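Local coordinates for protein p1 (Rice yellow mottle virus, PDB 6TY0) that suppresses RNA silencing as a zinc-finger protein encoded by the virus, and plays a part in viral spread, represented here by its N-terminal part, at residues V21-A26 with A48-E53; Q34-D39 with C67-Y72. One frame throughout, in Å; residues are numbered along the deposited sequence.

Contact 1: residues V21-A26 with A48-E53; sequences VGYTHA and ADFNPE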
loop_
_atom_site.group_PDB
_atom_site.type_symbol
_atom_site.label_atom_id
_atom_site.label_comp_id
_atom_site.label_asym_id
_atom_site.label_seq_id
_atom_site.Cartn_x
_atom_site.Cartn_y
_atom_site.Cartn_z
ATOM N N VAL A 21 -28.447 1.084 -15.622
ATOM C CA VAL A 21 -27.312 1.211 -16.516
ATOM C C VAL A 21 -26.506 -0.068 -16.636
ATOM O O VAL A 21 -25.548 -0.098 -17.394
ATOM C CB VAL A 21 -26.395 2.407 -16.163
ATOM C CG1 VAL A 21 -27.126 3.729 -16.401
ATOM C CG2 VAL A 21 -25.847 2.333 -14.733
ATOM N N GLY A 22 -26.896 -1.119 -15.907
ATOM C CA GLY A 22 -26.157 -2.402 -15.872
ATOM C C GLY A 22 -24.811 -2.441 -15.127
ATOM O O GLY A 22 -23.976 -3.304 -15.428
ATOM N N TYR A 23 -24.590 -1.553 -14.140
ATOM C CA TYR A 23 -23.288 -1.509 -13.370
ATOM C C TYR A 23 -23.537 -1.878 -11.935
ATOM O O TYR A 23 -23.863 -1.021 -11.113
ATOM C CB TYR A 23 -22.670 -0.143 -13.463
ATOM C CG TYR A 23 -21.201 -0.096 -13.180
ATOM C CD1 TYR A 23 -20.306 -0.259 -14.206
ATOM C CD2 TYR A 23 -20.708 0.113 -11.886
ATOM C CE1 TYR A 23 -18.962 -0.227 -13.991
ATOM C CE2 TYR A 23 -19.342 0.164 -11.654
ATOM C CZ TYR A 23 -18.474 -0.009 -12.711
ATOM O OH TYR A 23 -17.103 0.026 -12.579
ATOM N N THR A 24 -23.430 -3.175 -11.659
ATOM C CA THR A 24 -23.958 -3.778 -10.454
ATOM C C THR A 24 -22.930 -3.900 -9.298
ATOM O O THR A 24 -23.308 -4.254 -8.177
ATOM C CB THR A 24 -24.480 -5.200 -10.770
ATOM O OG1 THR A 24 -23.399 -6.041 -11.232
ATOM C CG2 THR A 24 -25.549 -5.121 -11.847
ATOM N N HIS A 25 -21.649 -3.671 -9.574
ATOM C CA HIS A 25 -20.641 -3.810 -8.524
ATOM C C HIS A 25 -19.312 -3.292 -8.971
ATOM O O HIS A 25 -19.037 -3.207 -10.189
ATOM C CB HIS A 25 -20.489 -5.280 -8.073
ATOM C CG HIS A 25 -19.775 -6.147 -9.062
ATOM N ND1 HIS A 25 -20.420 -6.774 -10.103
ATOM C CD2 HIS A 25 -18.471 -6.502 -9.163
ATOM C CE1 HIS A 25 -19.550 -7.480 -10.803
ATOM N NE2 HIS A 25 -18.361 -7.334 -10.253
ATOM N N ALA A 26 -18.468 -2.954 -7.992
ATOM C CA ALA A 26 -17.057 -2.636 -8.248
ATOM C C ALA A 26 -16.184 -3.571 -7.429
ATOM O O ALA A 26 -16.475 -3.855 -6.280
ATOM C CB ALA A 26 -16.759 -1.197 -7.879
ATOM N N ALA A 48 -22.405 0.629 -0.876
ATOM C CA ALA A 48 -22.273 2.057 -1.013
ATOM C C ALA A 48 -23.262 2.577 -2.038
ATOM O O ALA A 48 -23.925 1.796 -2.737
ATOM C CB ALA A 48 -20.860 2.400 -1.450
ATOM N N ASP A 49 -23.297 3.898 -2.176
ATOM C CA ASP A 49 -24.280 4.558 -3.035
ATOM C C ASP A 49 -23.807 4.684 -4.471
ATOM O O ASP A 49 -22.898 5.466 -4.751
ATOM C CB ASP A 49 -24.568 5.972 -2.541
ATOM C CG ASP A 49 -25.404 5.989 -1.259
ATOM O OD1 ASP A 49 -26.280 5.104 -1.051
ATOM O OD2 ASP A 49 -25.137 6.907 -0.462
ATOM N N PHE A 50 -24.468 3.959 -5.371
ATOM C CA PHE A 50 -24.170 4.096 -6.783
ATOM C C PHE A 50 -24.488 5.523 -7.205
ATOM O O PHE A 50 -25.490 6.088 -6.823
ATOM C CB PHE A 50 -24.936 3.092 -7.627
ATOM C CG PHE A 50 -24.761 3.321 -9.104
ATOM C CD1 PHE A 50 -23.614 2.874 -9.759
ATOM C CD2 PHE A 50 -25.729 3.999 -9.844
ATOM C CE1 PHE A 50 -23.412 3.108 -11.099
ATOM C CE2 PHE A 50 -25.535 4.217 -11.204
ATOM C CZ PHE A 50 -24.379 3.770 -11.829
ATOM N N ASN A 51 -23.612 6.117 -7.975
ATOM C CA ASN A 51 -23.867 7.416 -8.511
ATOM C C ASN A 51 -23.144 7.563 -9.833
ATOM O O ASN A 51 -21.928 7.399 -9.875
ATOM C CB ASN A 51 -23.363 8.472 -7.560
ATOM C CG ASN A 51 -23.693 9.863 -8.042
ATOM O OD1 ASN A 51 -23.395 10.243 -9.171
ATOM N ND2 ASN A 51 -24.313 10.632 -7.186
ATOM N N PRO A 52 -23.873 7.900 -10.917
ATOM C CA PRO A 52 -23.270 7.794 -12.256
ATOM C C PRO A 52 -22.249 8.826 -12.608
ATOM O O PRO A 52 -21.573 8.655 -13.595
ATOM C CB PRO A 52 -24.466 7.909 -13.213
ATOM C CG PRO A 52 -25.568 8.486 -12.394
ATOM C CD PRO A 52 -25.340 8.004 -10.985
ATOM N N GLU A 53 -22.145 9.888 -11.828
ATOM C CA GLU A 53 -21.223 10.994 -12.099
ATOM C C GLU A 53 -20.112 11.205 -11.073
ATOM O O GLU A 53 -19.342 12.145 -11.231
ATOM C CB GLU A 53 -21.966 12.338 -12.089
ATOM C CG GLU A 53 -23.147 12.434 -13.004
ATOM C CD GLU A 53 -22.871 11.895 -14.379
ATOM O OE1 GLU A 53 -21.773 12.139 -14.970
ATOM O OE2 GLU A 53 -23.790 11.211 -14.845
#
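Val-21 and Tyr-23 both pack against the ring of Phe-50. Val-21 uses one branch, CG2, which lies 3.6 Å from Phe-50 CZ. Val-21 CG2 also reaches Phe-50 CE2, at 4.0 Å. The Tyr-23 side chain comes in at about a right angle to that of Phe-50. Tyr-23 CB is 4.1 Å from Phe-50 CE1, and Tyr-23 CD2 is as near to the same atom. No hydrogen bond crosses the contact. Phe-50 CG is anti to the backbone N (chi1 173°), which stands the ring out from the strand, and its CE1 and CZ atoms meet the two residues. The backbone between Val-21 and Tyr-23 turns at Gly-22. This glycine has positive phi and ends helix 15-21 in a Schellman motif. The contact therefore joins the C-terminal end of the helix to the end region of strand 45-51, a strand of the four-stranded mixed sheet. Ala-18 of the same helix also touches Phe-50. Tyr-79 packs on Phe-50 too, and its ring meets that of Tyr-23 edge-to-face. Thr-14 OG1, just before the helix, is hydrogen-bonded to Phe-50 N. Beyond Phe-50, Asn-51 forms an Asx turn. Asn-51 OD1 accepts from Glu-53 N at 3.0 Å, where the chain turns a corner into strand 54-64.

Contact 2: residues Q34-D39 with C67-Y72; sequences QTWDVD and CTAHYY. With ZN (zinc ion), chain C.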
loop_
_atom_site.group_PDB
_atom_site.type_symbol
_atom_site.label_atom_id
_atom_site.label_comp_id
_atom_site.label_asym_id
_atom_site.label_seq_id
_atom_site.Cartn_x
_atom_site.Cartn_y
_atom_site.Cartn_z
ATOM N N GLN A 34 3.419 -7.728 5.473
ATOM C CA GLN A 34 3.387 -8.932 6.297
ATOM C C GLN A 34 2.843 -8.675 7.695
ATOM O O GLN A 34 2.257 -9.563 8.299
ATOM C CB GLN A 34 4.813 -9.508 6.392
ATOM C CG GLN A 34 5.375 -10.008 5.053
ATOM C CD GLN A 34 5.866 -8.948 4.039
ATOM O OE1 GLN A 34 5.946 -7.728 4.295
ATOM N NE2 GLN A 34 6.203 -9.445 2.843
ATOM N N THR A 35 3.044 -7.460 8.206
ATOM C CA THR A 35 2.511 -7.073 9.500
ATOM C C THR A 35 1.028 -7.460 9.652
ATOM O O THR A 35 0.606 -7.867 10.734
ATOM C CB THR A 35 2.800 -5.597 9.758
ATOM O OG1 THR A 35 4.205 -5.417 9.689
ATOM C CG2 THR A 35 2.291 -5.096 11.120
ATOM N N TRP A 36 0.266 -7.414 8.559
ATOM C CA TRP A 36 -1.191 -7.554 8.621
ATOM C C TRP A 36 -1.708 -8.858 8.012
ATOM O O TRP A 36 -2.921 -9.011 7.789
ATOM C CB TRP A 36 -1.832 -6.339 7.952
ATOM C CG TRP A 36 -1.263 -5.088 8.468
ATOM C CD1 TRP A 36 -0.380 -4.285 7.831
ATOM C CD2 TRP A 36 -1.445 -4.542 9.766
ATOM N NE1 TRP A 36 -0.047 -3.250 8.626
ATOM C CE2 TRP A 36 -0.676 -3.381 9.831
ATOM C CE3 TRP A 36 -2.205 -4.916 10.883
ATOM C CZ2 TRP A 36 -0.630 -2.577 10.957
ATOM C CZ3 TRP A 36 -2.158 -4.112 11.999
ATOM C CH2 TRP A 36 -1.379 -2.965 12.030
ATOM N N ASP A 37 -0.785 -9.798 7.762
ATOM C CA ASP A 37 -1.141 -11.183 7.411
ATOM C C ASP A 37 -1.566 -11.975 8.647
ATOM O O ASP A 37 -0.790 -12.767 9.191
ATOM C CB ASP A 37 0.059 -11.891 6.776
ATOM C CG ASP A 37 0.375 -11.369 5.383
ATOM O OD1 ASP A 37 -0.566 -10.977 4.655
ATOM O OD2 ASP A 37 1.572 -11.345 5.017
ATOM N N VAL A 38 -2.787 -11.735 9.101
ATOM C CA VAL A 38 -3.344 -12.394 10.273
ATOM C C VAL A 38 -4.771 -12.782 9.927
ATOM O O VAL A 38 -5.334 -12.183 9.009
ATOM C CB VAL A 38 -3.309 -11.474 11.514
ATOM C CG1 VAL A 38 -1.883 -11.181 11.914
ATOM C CG2 VAL A 38 -4.069 -10.172 11.260
ATOM N N ASP A 39 -5.347 -13.757 10.647
ATOM C CA ASP A 39 -6.649 -14.373 10.279
ATOM C C ASP A 39 -7.800 -13.380 10.207
ATOM O O ASP A 39 -8.677 -13.522 9.372
ATOM C CB ASP A 39 -7.072 -15.468 11.284
ATOM C CG ASP A 39 -6.391 -16.802 11.035
ATOM O OD1 ASP A 39 -5.243 -16.842 10.529
ATOM O OD2 ASP A 39 -7.014 -17.831 11.357
ATOM N N CYS A 67 0.135 -2.965 20.046
ATOM C CA CYS A 67 1.237 -2.040 19.915
ATOM C C CYS A 67 0.633 -0.914 19.131
ATOM O O CYS A 67 -0.595 -0.842 18.986
ATOM C CB CYS A 67 2.441 -2.681 19.251
ATOM S SG CYS A 67 2.286 -3.172 17.490
ATOM N N THR A 68 1.435 -0.018 18.620
ATOM C CA THR A 68 0.821 1.069 17.893
ATOM C C THR A 68 1.107 0.947 16.401
ATOM O O THR A 68 1.021 1.936 15.660
ATOM C CB THR A 68 1.366 2.384 18.399
ATOM O OG1 THR A 68 2.782 2.306 18.295
ATOM C CG2 THR A 68 0.976 2.595 19.830
ATOM N N ALA A 69 1.444 -0.250 15.953
ATOM C CA ALA A 69 1.592 -0.478 14.525
ATOM C C ALA A 69 0.296 -0.036 13.814
ATOM O O ALA A 69 -0.798 -0.320 14.285
ATOM C CB ALA A 69 1.843 -1.921 14.279
ATOM N N HIS A 70 0.426 0.655 12.697
ATOM C CA HIS A 70 -0.732 1.096 11.956
ATOM C C HIS A 70 -0.377 1.321 10.494
ATOM O O HIS A 70 0.797 1.473 10.150
ATOM C CB HIS A 70 -1.283 2.376 12.592
ATOM C CG HIS A 70 -0.350 3.525 12.507
ATOM N ND1 HIS A 70 0.707 3.703 13.372
ATOM C CD2 HIS A 70 -0.303 4.567 11.631
ATOM C CE1 HIS A 70 1.362 4.803 13.040
ATOM N NE2 HIS A 70 0.778 5.338 11.976
ATOM N N TYR A 71 -1.401 1.369 9.642
ATOM C CA TYR A 71 -1.201 1.541 8.196
ATOM C C TYR A 71 -2.529 2.027 7.609
ATOM O O TYR A 71 -3.592 1.617 8.039
ATOM C CB TYR A 71 -0.745 0.202 7.564
ATOM C CG TYR A 71 -0.663 0.212 6.067
ATOM C CD1 TYR A 71 0.223 1.031 5.421
ATOM C CD2 TYR A 71 -1.473 -0.620 5.300
ATOM C CE1 TYR A 71 0.289 1.069 4.047
ATOM C CE2 TYR A 71 -1.401 -0.613 3.915
ATOM C CZ TYR A 71 -0.504 0.209 3.310
ATOM O OH TYR A 71 -0.461 0.262 1.983
ATOM N N TYR A 72 -2.448 2.951 6.661
ATOM C CA TYR A 72 -3.596 3.562 6.008
ATOM C C TYR A 72 -3.313 3.544 4.505
ATOM O O TYR A 72 -2.211 3.948 4.027
ATOM C CB TYR A 72 -3.808 5.013 6.526
ATOM C CG TYR A 72 -4.896 5.772 5.803
ATOM C CD1 TYR A 72 -4.622 6.432 4.602
ATOM C CD2 TYR A 72 -6.212 5.766 6.267
ATOM C CE1 TYR A 72 -5.617 7.090 3.914
ATOM C CE2 TYR A 72 -7.228 6.437 5.579
ATOM C CZ TYR A 72 -6.924 7.100 4.415
ATOM O OH TYR A 72 -7.913 7.753 3.682
HETATM ZN ZN ZN C . 1.197 -5.173 17.353
#
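The indole of Trp-36 points the edge of its six-membered ring at backbone. Trp-36 CH2 lies 3.5 Å from Ala-69 O, which sits near the ring plane. Ala-69 C and His-70 N also lie at this edge. Further along, Trp-36 CZ2 approaches His-70 CA at 3.8 Å. At the five-membered ring, Trp-36 NE1 comes within 3.7 Å of Tyr-71 CB, while the two side chains cross at a slant. The Ala-69 methyl adds an apolar touch, with Ala-69 CB 4.1 Å from Trp-36 CH2. No hydrogen bond joins the two segments, so the fit is one of packing. Thr-35 CG2 lies over one face of the indole, offset toward its rim. Phe-62 meets the same ring system with planes at about 40°, and Cys-92 touches it. The contact thus borders a Cys4 zinc finger with two CxxC pairs. Cys-67 SG binds the zinc ion at 2.3 Å, and Cys-64, Cys-92 and Cys-95 complete the site. Ala-69 N donates to Cys-67 SG at 3.4 Å, a bond that would partly offset the charge on the sulfur. Ala-69, one of the residues packed on Trp-36, is thereby tied to the metal site. The His-70 side chain leaves its backbone on the side away from the tryptophan and comes to about 4 Å from a second bound zinc ion. His-70 ND1 donates to Thr-68 O at 2.9 Å with an N-H...O angle of 169°, and Thr-68 O lies close to the imidazole plane. A chi1 of 173° swings the Tyr-71 ring opposite its own backbone N, and the phenol leads away from the indole. Its OH is hydrogen-bonded to Trp-31 O and to the OH of Tyr-71 of the second subunit. Gln-34 NE2 also bonds across this interface, to Glu-75 OE2 of the second subunit.

The two contacts lie on opposite sides of the chain's centre. Their centres are about 31 Å apart, and their nearest atoms about 15 Å. Their segments alternate along the chain: 21-26, 34-39, 48-53, then 67-72. Strand 26-32 runs from contact 1 to the loop of contact 2, and strand 54-64 makes the second such connection. Contact 1 belongs to the four-stranded sheet and its helix. The chain passes to the three-stranded sheet at the corner of 52-53, within contact 1. Contact 2 packs the loop after strand 26-32 on strand 70-77 of that second sheet. Contact 2 also lies at the zinc site and reaches the second subunit. Contact 1 lies away from the zinc site and is not touched by the second subunit.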